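Local coordinates for protein SmhA (Serratia marcescens, PDB 7A27) that is a component of Smh, a tripartite alpha-pore forming toxin, and can bind calcium, at residues I7-Q12 against Q333-N338; T13-H18 against Q343-S348; K107-V112 against I318-G323; G198-A203 against G235-S240. All blocks are in the same frame, centred on the assembly; numbering follows the deposited sequence.

Overall arrangement
From the N terminus, the loop I7-Q12 closes across 321 residues onto helix 325-358 at Q333-N338 (interaction 1). The start of helix 14-37 then reaches a later part of helix 325-358, Q343-S348 (interaction 2). The four segments alternate along the chain, so these two loops cross, and they touch where P11 packs on F345. Interaction 3, joining helix 104-155 to the end of helix 301-321, falls within both loops; I7 and L9 link it to interaction 1. Interaction 4 is innermost, pairing strands 198-206 and 230-237 on the other side of the chain's centre from interactions 1 and 3; its centre is about 56 Å from that of interaction 3.

Interaction 1: I7-Q12 against Q333-N338; sequences IDLSPQ and QIISLN
I7 opens the contact by crossing I334 obliquely: its CG1 sits between the backbone N and the carbonyl carbon (chi1 66°) and lies 3.8 Å from CG2 of I334. D8 points away from the helix and works within its own loop. Its OD1 takes the hydroxyl of S10 on the syn lone pair, with S10 OG 2.7 Å from D8 OD1, and also the amide of S10 from above the carboxylate plane; the amide bond closes an Asx turn, and the hydroxyl adds a second donor to the same oxygen. L9 aims its side chain at the helix. Its CD1 meets CG1 of I335 at 3.8 Å, crossing it at a slant, and its CB rests 3.6 Å from ND2 of N338. L9 O is bonded by Y312 OH and W342 NE1. The N338 carboxamide packs against the backbone of L9 and S10 without bonding to it: S10 N approaches N338 OD1 at 3.3 Å, but at a poor angle. This carboxamide is held instead within its own helix, by a weak bond from N338 ND2 to I334 O and by K341 NZ at OD1. P11 packs on W342 and F345. The amide of Q12 donates to S10 OG, 3.1 Å from its N, an ST turn just before helix 14-37. The loop thus lies between helix 301-321, touched by I7 and Q12, and helix 325-358, whose I335 also packs against helix 48-96.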
# COMPACT_ATOMS: atom_id res chain seq x y z
N ILE A 7 -21.81 22.67 -13.89
CA ILE A 7 -20.83 22.70 -12.77
C ILE A 7 -20.73 21.31 -12.16
O ILE A 7 -21.73 20.62 -12.02
CB ILE A 7 -21.10 23.80 -11.72
CG1 ILE A 7 -22.39 23.59 -10.94
CG2 ILE A 7 -21.07 25.17 -12.36
CD1 ILE A 7 -22.53 24.48 -9.72
N ASP A 8 -19.51 20.95 -11.79
CA ASP A 8 -19.09 19.66 -11.21
C ASP A 8 -18.42 19.96 -9.86
O ASP A 8 -17.24 20.30 -9.86
CB ASP A 8 -18.17 18.93 -12.20
CG ASP A 8 -17.53 17.67 -11.67
OD1 ASP A 8 -18.11 17.07 -10.76
OD2 ASP A 8 -16.46 17.29 -12.18
N LEU A 9 -19.15 19.87 -8.76
CA LEU A 9 -18.63 20.09 -7.38
C LEU A 9 -18.34 18.73 -6.73
O LEU A 9 -18.21 18.68 -5.48
CB LEU A 9 -19.66 20.88 -6.56
CG LEU A 9 -19.97 22.29 -7.03
CD1 LEU A 9 -21.08 22.91 -6.20
CD2 LEU A 9 -18.73 23.14 -6.95
N SER A 10 -18.20 17.67 -7.52
CA SER A 10 -17.99 16.28 -7.06
C SER A 10 -16.53 16.04 -6.66
O SER A 10 -15.64 16.84 -7.01
CB SER A 10 -18.38 15.28 -8.13
OG SER A 10 -17.35 15.11 -9.09
N PRO A 11 -16.28 14.94 -5.92
CA PRO A 11 -14.93 14.50 -5.60
C PRO A 11 -14.18 13.91 -6.80
O PRO A 11 -13.06 13.51 -6.64
CB PRO A 11 -15.09 13.33 -4.61
CG PRO A 11 -16.55 13.35 -4.21
CD PRO A 11 -17.30 14.12 -5.28
N GLN A 12 -14.84 13.80 -7.95
CA GLN A 12 -14.27 13.18 -9.17
C GLN A 12 -13.82 11.78 -8.78
O GLN A 12 -14.49 11.18 -7.94
CB GLN A 12 -13.21 14.14 -9.75
CG GLN A 12 -13.80 15.53 -9.89
CD GLN A 12 -13.23 16.36 -11.00
OE1 GLN A 12 -12.58 15.86 -11.90
NE2 GLN A 12 -13.49 17.65 -10.93
N GLN A 333 -29.87 22.43 -4.92
CA GLN A 333 -30.03 21.04 -5.41
C GLN A 333 -28.66 20.50 -5.88
O GLN A 333 -28.27 19.41 -5.42
CB GLN A 333 -31.14 21.05 -6.47
CG GLN A 333 -31.18 19.83 -7.39
CD GLN A 333 -31.35 18.54 -6.62
OE1 GLN A 333 -31.80 18.55 -5.47
NE2 GLN A 333 -30.99 17.43 -7.25
N ILE A 334 -27.96 21.25 -6.74
CA ILE A 334 -26.62 20.86 -7.29
C ILE A 334 -25.65 20.67 -6.12
O ILE A 334 -24.88 19.68 -6.13
CB ILE A 334 -26.05 21.88 -8.31
CG1 ILE A 334 -26.96 22.24 -9.49
CG2 ILE A 334 -24.70 21.41 -8.80
CD1 ILE A 334 -27.04 21.25 -10.62
N ILE A 335 -25.69 21.56 -5.12
CA ILE A 335 -24.79 21.52 -3.93
C ILE A 335 -25.18 20.37 -2.99
O ILE A 335 -24.26 19.62 -2.57
CB ILE A 335 -24.76 22.89 -3.21
CG1 ILE A 335 -24.06 23.93 -4.07
CG2 ILE A 335 -24.10 22.77 -1.85
CD1 ILE A 335 -24.18 25.34 -3.53
N SER A 336 -26.47 20.21 -2.67
CA SER A 336 -26.95 19.13 -1.77
C SER A 336 -26.52 17.76 -2.31
O SER A 336 -26.15 16.91 -1.48
CB SER A 336 -28.44 19.20 -1.55
OG SER A 336 -29.14 18.28 -2.38
N LEU A 337 -26.59 17.56 -3.63
CA LEU A 337 -26.23 16.27 -4.30
C LEU A 337 -24.72 16.01 -4.16
O LEU A 337 -24.33 14.86 -3.87
CB LEU A 337 -26.58 16.30 -5.80
CG LEU A 337 -27.96 15.86 -6.28
CD1 LEU A 337 -27.82 15.26 -7.68
CD2 LEU A 337 -28.63 14.86 -5.34
N ASN A 338 -23.91 17.04 -4.41
CA ASN A 338 -22.44 16.92 -4.37
C ASN A 338 -22.00 16.72 -2.91
O ASN A 338 -20.99 16.02 -2.70
CB ASN A 338 -21.81 18.06 -5.16
CG ASN A 338 -21.90 17.82 -6.65
OD1 ASN A 338 -21.41 16.80 -7.14
ND2 ASN A 338 -22.49 18.75 -7.39

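Interaction 2: T13-H18 against Q343-S348; sequences TLMAMH and QLFSKS
The ring of F345 reaches the first turn of helix 14-37 from helix 325-358, with CG anti to the backbone N (chi1 177°). M15 N stands 3.9 Å above one face of the F345 ring, displaced toward the rim, and M15 CA lies 3.5 Å from F345 CE1. The tip of the ring meets H18, whose ND1 comes within 3.4 Å of F345 CZ at the edge, near the phenyl plane. The two rings are oblique, their planes at 52°. L14 CB completes the grip, 3.7 Å from F345 CZ. Both segments are helical and nearly parallel, with axes 9° apart in direction and 9.9 Å apart at closest approach: a side-by-side pairing within the long helical bundle of the toxin component. The imidazole is held by its own helix, since H18 ND1 donates to L14 O at 2.9 Å, almost in the ring plane; that carbonyl also accepts the H18 amide. Y80 meets H18 edge-to-face from helix 48-96. M15 runs extended past F345 in the opposite sense, its CG anti to the backbone N, and ends with CE 3.8 Å from S348 CB, while its SD makes a looser contact with L344.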
# COMPACT_ATOMS: atom_id res chain seq x y z
N THR A 13 -12.70 11.28 -9.32
CA THR A 13 -12.25 9.89 -9.05
C THR A 13 -11.41 9.82 -7.77
O THR A 13 -10.72 8.81 -7.63
CB THR A 13 -11.48 9.31 -10.25
OG1 THR A 13 -10.25 10.04 -10.41
CG2 THR A 13 -12.28 9.34 -11.52
N LEU A 14 -11.49 10.79 -6.85
CA LEU A 14 -10.73 10.76 -5.57
C LEU A 14 -11.08 9.51 -4.75
O LEU A 14 -10.14 8.92 -4.17
CB LEU A 14 -11.02 12.01 -4.73
CG LEU A 14 -10.27 13.28 -5.12
CD1 LEU A 14 -10.70 14.43 -4.24
CD2 LEU A 14 -8.76 13.11 -5.00
N MET A 15 -12.36 9.13 -4.67
CA MET A 15 -12.78 7.99 -3.81
C MET A 15 -12.05 6.73 -4.28
O MET A 15 -11.36 6.11 -3.46
CB MET A 15 -14.29 7.77 -3.82
CG MET A 15 -14.73 6.73 -2.82
SD MET A 15 -16.51 6.66 -2.55
CE MET A 15 -16.69 5.01 -1.87
N ALA A 16 -12.18 6.40 -5.56
CA ALA A 16 -11.56 5.21 -6.18
C ALA A 16 -10.03 5.33 -6.09
O ALA A 16 -9.36 4.35 -5.76
CB ALA A 16 -12.02 5.09 -7.61
N MET A 17 -9.49 6.50 -6.39
CA MET A 17 -8.04 6.75 -6.40
C MET A 17 -7.46 6.46 -5.02
O MET A 17 -6.40 5.85 -4.98
CB MET A 17 -7.73 8.18 -6.83
CG MET A 17 -6.28 8.39 -7.20
SD MET A 17 -6.14 9.56 -8.52
CE MET A 17 -6.66 8.52 -9.88
N HIS A 18 -8.15 6.85 -3.93
CA HIS A 18 -7.69 6.60 -2.53
C HIS A 18 -7.79 5.10 -2.23
O HIS A 18 -6.86 4.57 -1.60
CB HIS A 18 -8.47 7.45 -1.51
CG HIS A 18 -7.96 8.84 -1.31
ND1 HIS A 18 -8.41 9.91 -2.02
CD2 HIS A 18 -7.03 9.34 -0.47
CE1 HIS A 18 -7.79 11.00 -1.62
NE2 HIS A 18 -6.95 10.70 -0.65
N GLN A 343 -19.84 13.00 1.50
CA GLN A 343 -20.12 12.25 2.75
C GLN A 343 -19.79 10.77 2.55
O GLN A 343 -19.17 10.18 3.46
CB GLN A 343 -21.55 12.44 3.25
CG GLN A 343 -21.70 13.77 3.98
CD GLN A 343 -20.57 13.91 4.98
OE1 GLN A 343 -20.38 13.02 5.80
NE2 GLN A 343 -19.81 15.00 4.89
N LEU A 344 -20.18 10.21 1.40
CA LEU A 344 -19.95 8.80 1.07
C LEU A 344 -18.43 8.58 1.04
O LEU A 344 -17.94 7.59 1.65
CB LEU A 344 -20.59 8.49 -0.28
CG LEU A 344 -21.05 7.04 -0.50
CD1 LEU A 344 -22.55 6.94 -0.18
CD2 LEU A 344 -20.74 6.55 -1.92
N PHE A 345 -17.71 9.50 0.39
CA PHE A 345 -16.23 9.50 0.27
C PHE A 345 -15.64 9.57 1.68
O PHE A 345 -14.80 8.71 2.00
CB PHE A 345 -15.76 10.63 -0.65
CG PHE A 345 -14.26 10.78 -0.81
CD1 PHE A 345 -13.40 9.70 -0.73
CD2 PHE A 345 -13.71 12.02 -1.08
CE1 PHE A 345 -12.03 9.86 -0.89
CE2 PHE A 345 -12.35 12.18 -1.25
CZ PHE A 345 -11.52 11.10 -1.16
N SER A 346 -16.11 10.50 2.52
CA SER A 346 -15.65 10.65 3.92
C SER A 346 -15.69 9.30 4.65
O SER A 346 -14.77 9.05 5.44
CB SER A 346 -16.45 11.71 4.64
OG SER A 346 -16.23 11.72 6.04
N LYS A 347 -16.71 8.46 4.42
CA LYS A 347 -16.85 7.15 5.10
C LYS A 347 -15.74 6.22 4.61
O LYS A 347 -15.10 5.53 5.44
CB LYS A 347 -18.19 6.48 4.83
CG LYS A 347 -19.44 7.29 5.14
CD LYS A 347 -19.69 7.67 6.59
CE LYS A 347 -20.98 8.48 6.69
NZ LYS A 347 -21.27 8.91 8.08
N SER A 348 -15.52 6.17 3.29
CA SER A 348 -14.45 5.37 2.65
C SER A 348 -13.11 5.71 3.31
O SER A 348 -12.33 4.78 3.61
CB SER A 348 -14.45 5.58 1.17
OG SER A 348 -13.37 4.87 0.57

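Interaction 3: K107-V112 against I318-G323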
# COMPACT_ATOMS: atom_id res chain seq x y z
N LYS A 107 -22.37 34.88 -1.70
CA LYS A 107 -21.69 34.24 -0.53
C LYS A 107 -21.33 32.80 -0.88
O LYS A 107 -20.27 32.33 -0.43
CB LYS A 107 -22.57 34.34 0.73
CG LYS A 107 -22.56 35.71 1.42
CD LYS A 107 -23.49 35.85 2.61
CE LYS A 107 -22.85 35.43 3.92
NZ LYS A 107 -23.83 35.34 5.02
N GLY A 108 -22.17 32.13 -1.66
CA GLY A 108 -21.95 30.76 -2.14
C GLY A 108 -20.75 30.72 -3.07
O GLY A 108 -19.85 29.86 -2.86
N ALA A 109 -20.72 31.63 -4.05
CA ALA A 109 -19.62 31.79 -5.03
C ALA A 109 -18.30 31.99 -4.28
O ALA A 109 -17.34 31.28 -4.59
CB ALA A 109 -19.92 32.96 -5.97
N GLU A 110 -18.28 32.91 -3.31
CA GLU A 110 -17.08 33.23 -2.47
C GLU A 110 -16.52 31.94 -1.83
O GLU A 110 -15.30 31.75 -1.87
CB GLU A 110 -17.41 34.24 -1.37
CG GLU A 110 -17.49 35.69 -1.83
CD GLU A 110 -18.00 36.67 -0.78
OE1 GLU A 110 -17.83 36.35 0.44
OE2 GLU A 110 -18.60 37.73 -1.16
N MET A 111 -17.37 31.08 -1.28
CA MET A 111 -16.91 29.88 -0.56
C MET A 111 -16.42 28.81 -1.54
O MET A 111 -15.38 28.14 -1.26
CB MET A 111 -18.01 29.28 0.28
CG MET A 111 -17.41 28.61 1.48
SD MET A 111 -18.64 28.13 2.66
CE MET A 111 -19.68 29.60 2.71
N VAL A 112 -17.15 28.61 -2.63
CA VAL A 112 -16.70 27.64 -3.67
C VAL A 112 -15.31 28.08 -4.14
O VAL A 112 -14.41 27.22 -4.18
CB VAL A 112 -17.73 27.52 -4.80
CG1 VAL A 112 -17.18 26.79 -6.02
CG2 VAL A 112 -19.00 26.87 -4.29
N ILE A 318 -20.18 31.06 -12.10
CA ILE A 318 -21.47 30.53 -12.63
C ILE A 318 -22.51 30.54 -11.50
O ILE A 318 -23.67 30.98 -11.77
CB ILE A 318 -21.29 29.14 -13.24
CG1 ILE A 318 -20.33 29.17 -14.44
CG2 ILE A 318 -22.64 28.53 -13.60
CD1 ILE A 318 -20.01 27.79 -15.03
N ILE A 319 -22.13 30.12 -10.29
CA ILE A 319 -23.03 30.10 -9.09
C ILE A 319 -23.44 31.53 -8.74
O ILE A 319 -24.52 31.71 -8.17
CB ILE A 319 -22.34 29.42 -7.89
CG1 ILE A 319 -22.01 27.96 -8.20
CG2 ILE A 319 -23.21 29.56 -6.65
CD1 ILE A 319 -21.31 27.23 -7.10
N ASN A 320 -22.56 32.49 -9.05
CA ASN A 320 -22.72 33.95 -8.79
C ASN A 320 -23.81 34.52 -9.71
O ASN A 320 -24.57 35.38 -9.24
CB ASN A 320 -21.40 34.70 -8.95
CG ASN A 320 -21.32 36.02 -8.22
OD1 ASN A 320 -22.20 36.36 -7.45
ND2 ASN A 320 -20.26 36.76 -8.47
N GLN A 321 -23.89 34.06 -10.98
CA GLN A 321 -24.89 34.51 -11.98
C GLN A 321 -26.32 34.16 -11.53
O GLN A 321 -27.25 34.92 -11.90
CB GLN A 321 -24.67 33.90 -13.38
CG GLN A 321 -23.32 34.14 -14.05
CD GLN A 321 -23.19 33.44 -15.40
OE1 GLN A 321 -23.68 32.34 -15.61
NE2 GLN A 321 -22.47 34.05 -16.34
N ALA A 322 -26.52 33.06 -10.77
CA ALA A 322 -27.83 32.59 -10.24
C ALA A 322 -28.44 33.63 -9.28
O ALA A 322 -28.16 33.54 -8.07
CB ALA A 322 -27.66 31.26 -9.52
N GLY A 323 -29.30 34.51 -9.81
CA GLY A 323 -29.95 35.61 -9.06
C GLY A 323 -31.48 35.47 -9.02
O GLY A 323 -32.11 36.34 -8.39
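The carboxamide of N320 is the flat group here, and A109 lies off one of its faces: the methyl CB of A109 stands over the root of the amide plane, 4.0 Å from N320 CG and 3.8 Å from N320 CB. With CG anti to the backbone N (chi1 -158°), N320 carries its polar end past A109, so that the base of the side chain makes the contact. A turn further along helix 104-155, V112 and I319 reach toward each other tip to tip, with CG2 of V112 3.7 Å from CD1 of I319. The two residues come from different helices of the bundle, and the small G108 and A109 are consistent with the close backbones: CA of A109 is 5.3 Å from CA of N320. Beside G108, which has no side chain, CG2 of I319 faces the backbone and lies 4.2 Å from A109 N. No hydrogen bond crosses between the two segments, and the contact is apolar packing that joins helix 104-155 to the last turns of helix 301-321. I319 is flanked by I7 and Y97, and V112 by Y312 and A316 of helix 301-321. A322 O receives a hydrogen bond from S105 OG.

Interaction 4: G198-A203 against G235-S240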
# COMPACT_ATOMS: atom_id res chain seq x y z
N GLY A 198 -1.82 -12.35 8.73
CA GLY A 198 -1.01 -12.92 9.83
C GLY A 198 0.37 -13.32 9.34
O GLY A 198 0.74 -12.90 8.24
N GLN A 199 1.08 -14.11 10.14
CA GLN A 199 2.43 -14.65 9.81
C GLN A 199 2.69 -15.90 10.64
O GLN A 199 2.01 -16.09 11.67
CB GLN A 199 3.51 -13.62 10.08
CG GLN A 199 3.61 -13.15 11.53
CD GLN A 199 4.89 -12.36 11.76
OE1 GLN A 199 6.00 -12.85 11.52
NE2 GLN A 199 4.75 -11.13 12.22
N SER A 200 3.63 -16.73 10.20
CA SER A 200 4.08 -17.97 10.89
C SER A 200 5.38 -18.44 10.24
O SER A 200 5.71 -17.94 9.13
CB SER A 200 3.03 -19.04 10.86
OG SER A 200 2.90 -19.61 9.56
N ILE A 201 6.11 -19.33 10.90
CA ILE A 201 7.30 -19.96 10.28
C ILE A 201 6.74 -20.93 9.22
O ILE A 201 5.75 -21.63 9.54
CB ILE A 201 8.19 -20.66 11.32
CG1 ILE A 201 8.55 -19.75 12.50
CG2 ILE A 201 9.40 -21.30 10.63
CD1 ILE A 201 9.20 -18.45 12.11
N VAL A 202 7.27 -20.91 8.00
CA VAL A 202 6.74 -21.73 6.86
C VAL A 202 7.81 -22.70 6.34
O VAL A 202 7.43 -23.74 5.75
CB VAL A 202 6.25 -20.81 5.74
CG1 VAL A 202 5.09 -19.95 6.20
CG2 VAL A 202 7.37 -19.94 5.18
N ALA A 203 9.08 -22.37 6.56
CA ALA A 203 10.25 -23.15 6.08
C ALA A 203 11.44 -22.91 7.00
O ALA A 203 11.36 -22.06 7.89
CB ALA A 203 10.57 -22.73 4.67
N GLY A 235 6.58 -16.25 6.84
CA GLY A 235 5.75 -16.01 5.65
C GLY A 235 4.39 -15.48 6.06
O GLY A 235 3.93 -15.83 7.19
N ILE A 236 3.78 -14.66 5.19
CA ILE A 236 2.40 -14.12 5.40
C ILE A 236 1.44 -15.31 5.45
O ILE A 236 1.75 -16.33 4.78
CB ILE A 236 1.97 -13.15 4.28
CG1 ILE A 236 2.92 -11.96 4.11
CG2 ILE A 236 0.54 -12.68 4.50
CD1 ILE A 236 3.02 -11.07 5.31
N GLN A 237 0.34 -15.19 6.19
CA GLN A 237 -0.72 -16.22 6.27
C GLN A 237 -2.07 -15.51 6.34
O GLN A 237 -2.12 -14.34 6.73
CB GLN A 237 -0.53 -17.08 7.50
CG GLN A 237 -0.76 -18.56 7.22
CD GLN A 237 0.43 -19.26 6.60
OE1 GLN A 237 1.59 -19.06 6.98
NE2 GLN A 237 0.10 -20.26 5.79
N ALA A 238 -3.14 -16.17 5.91
CA ALA A 238 -4.50 -15.62 6.04
C ALA A 238 -4.88 -15.77 7.51
O ALA A 238 -4.32 -16.70 8.15
CB ALA A 238 -5.45 -16.35 5.12
N ILE A 239 -5.76 -14.92 8.02
CA ILE A 239 -6.22 -15.01 9.43
C ILE A 239 -7.07 -16.27 9.66
O ILE A 239 -6.83 -16.90 10.70
CB ILE A 239 -6.91 -13.70 9.86
CG1 ILE A 239 -5.86 -12.60 9.92
CG2 ILE A 239 -7.63 -13.82 11.19
CD1 ILE A 239 -4.77 -12.79 10.96
N SER A 240 -8.00 -16.61 8.77
CA SER A 240 -8.91 -17.79 8.92
C SER A 240 -8.71 -18.78 7.77
O SER A 240 -9.12 -18.47 6.63
CB SER A 240 -10.36 -17.36 9.08
OG SER A 240 -10.70 -16.34 8.16
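Four backbone hydrogen bonds form the first shell, two per antiparallel pair. G198 and Q237 exchange one set: G198 N to Q237 O is 2.8 Å, and Q237 N to G198 O is 3.1 Å, the latter from well above the carbonyl plane. S200 and G235 exchange the other, 3.2 Å from S200 N to G235 O and 3.0 Å from G235 N to S200 O, both nearly along the C=O axis. Between them Q199 and I236 form the non-hydrogen-bonded pair. On the face bearing S200 and Q237, S200 OG donates to Q237 OE1 at 2.9 Å. The glutamine bends at chi2 (82°) to meet it. The axes of these short segments run at 131°, antiparallel but splayed. A two-strand hairpin between long helices is consistent with the beta-tongue of ClyA-like toxins. Farther out, Q199 NE2 is held by L362 O and S37 OG. The side chain of N359, a calcium ligand in another structure of this protein but without an ion in this chain, is about 8 Å from G198. Y257 of helix 247-268 bonds I236 O and packs on V202 and Q237, while I236 reaches I180 of helix 160-188, setting the strands against both helices.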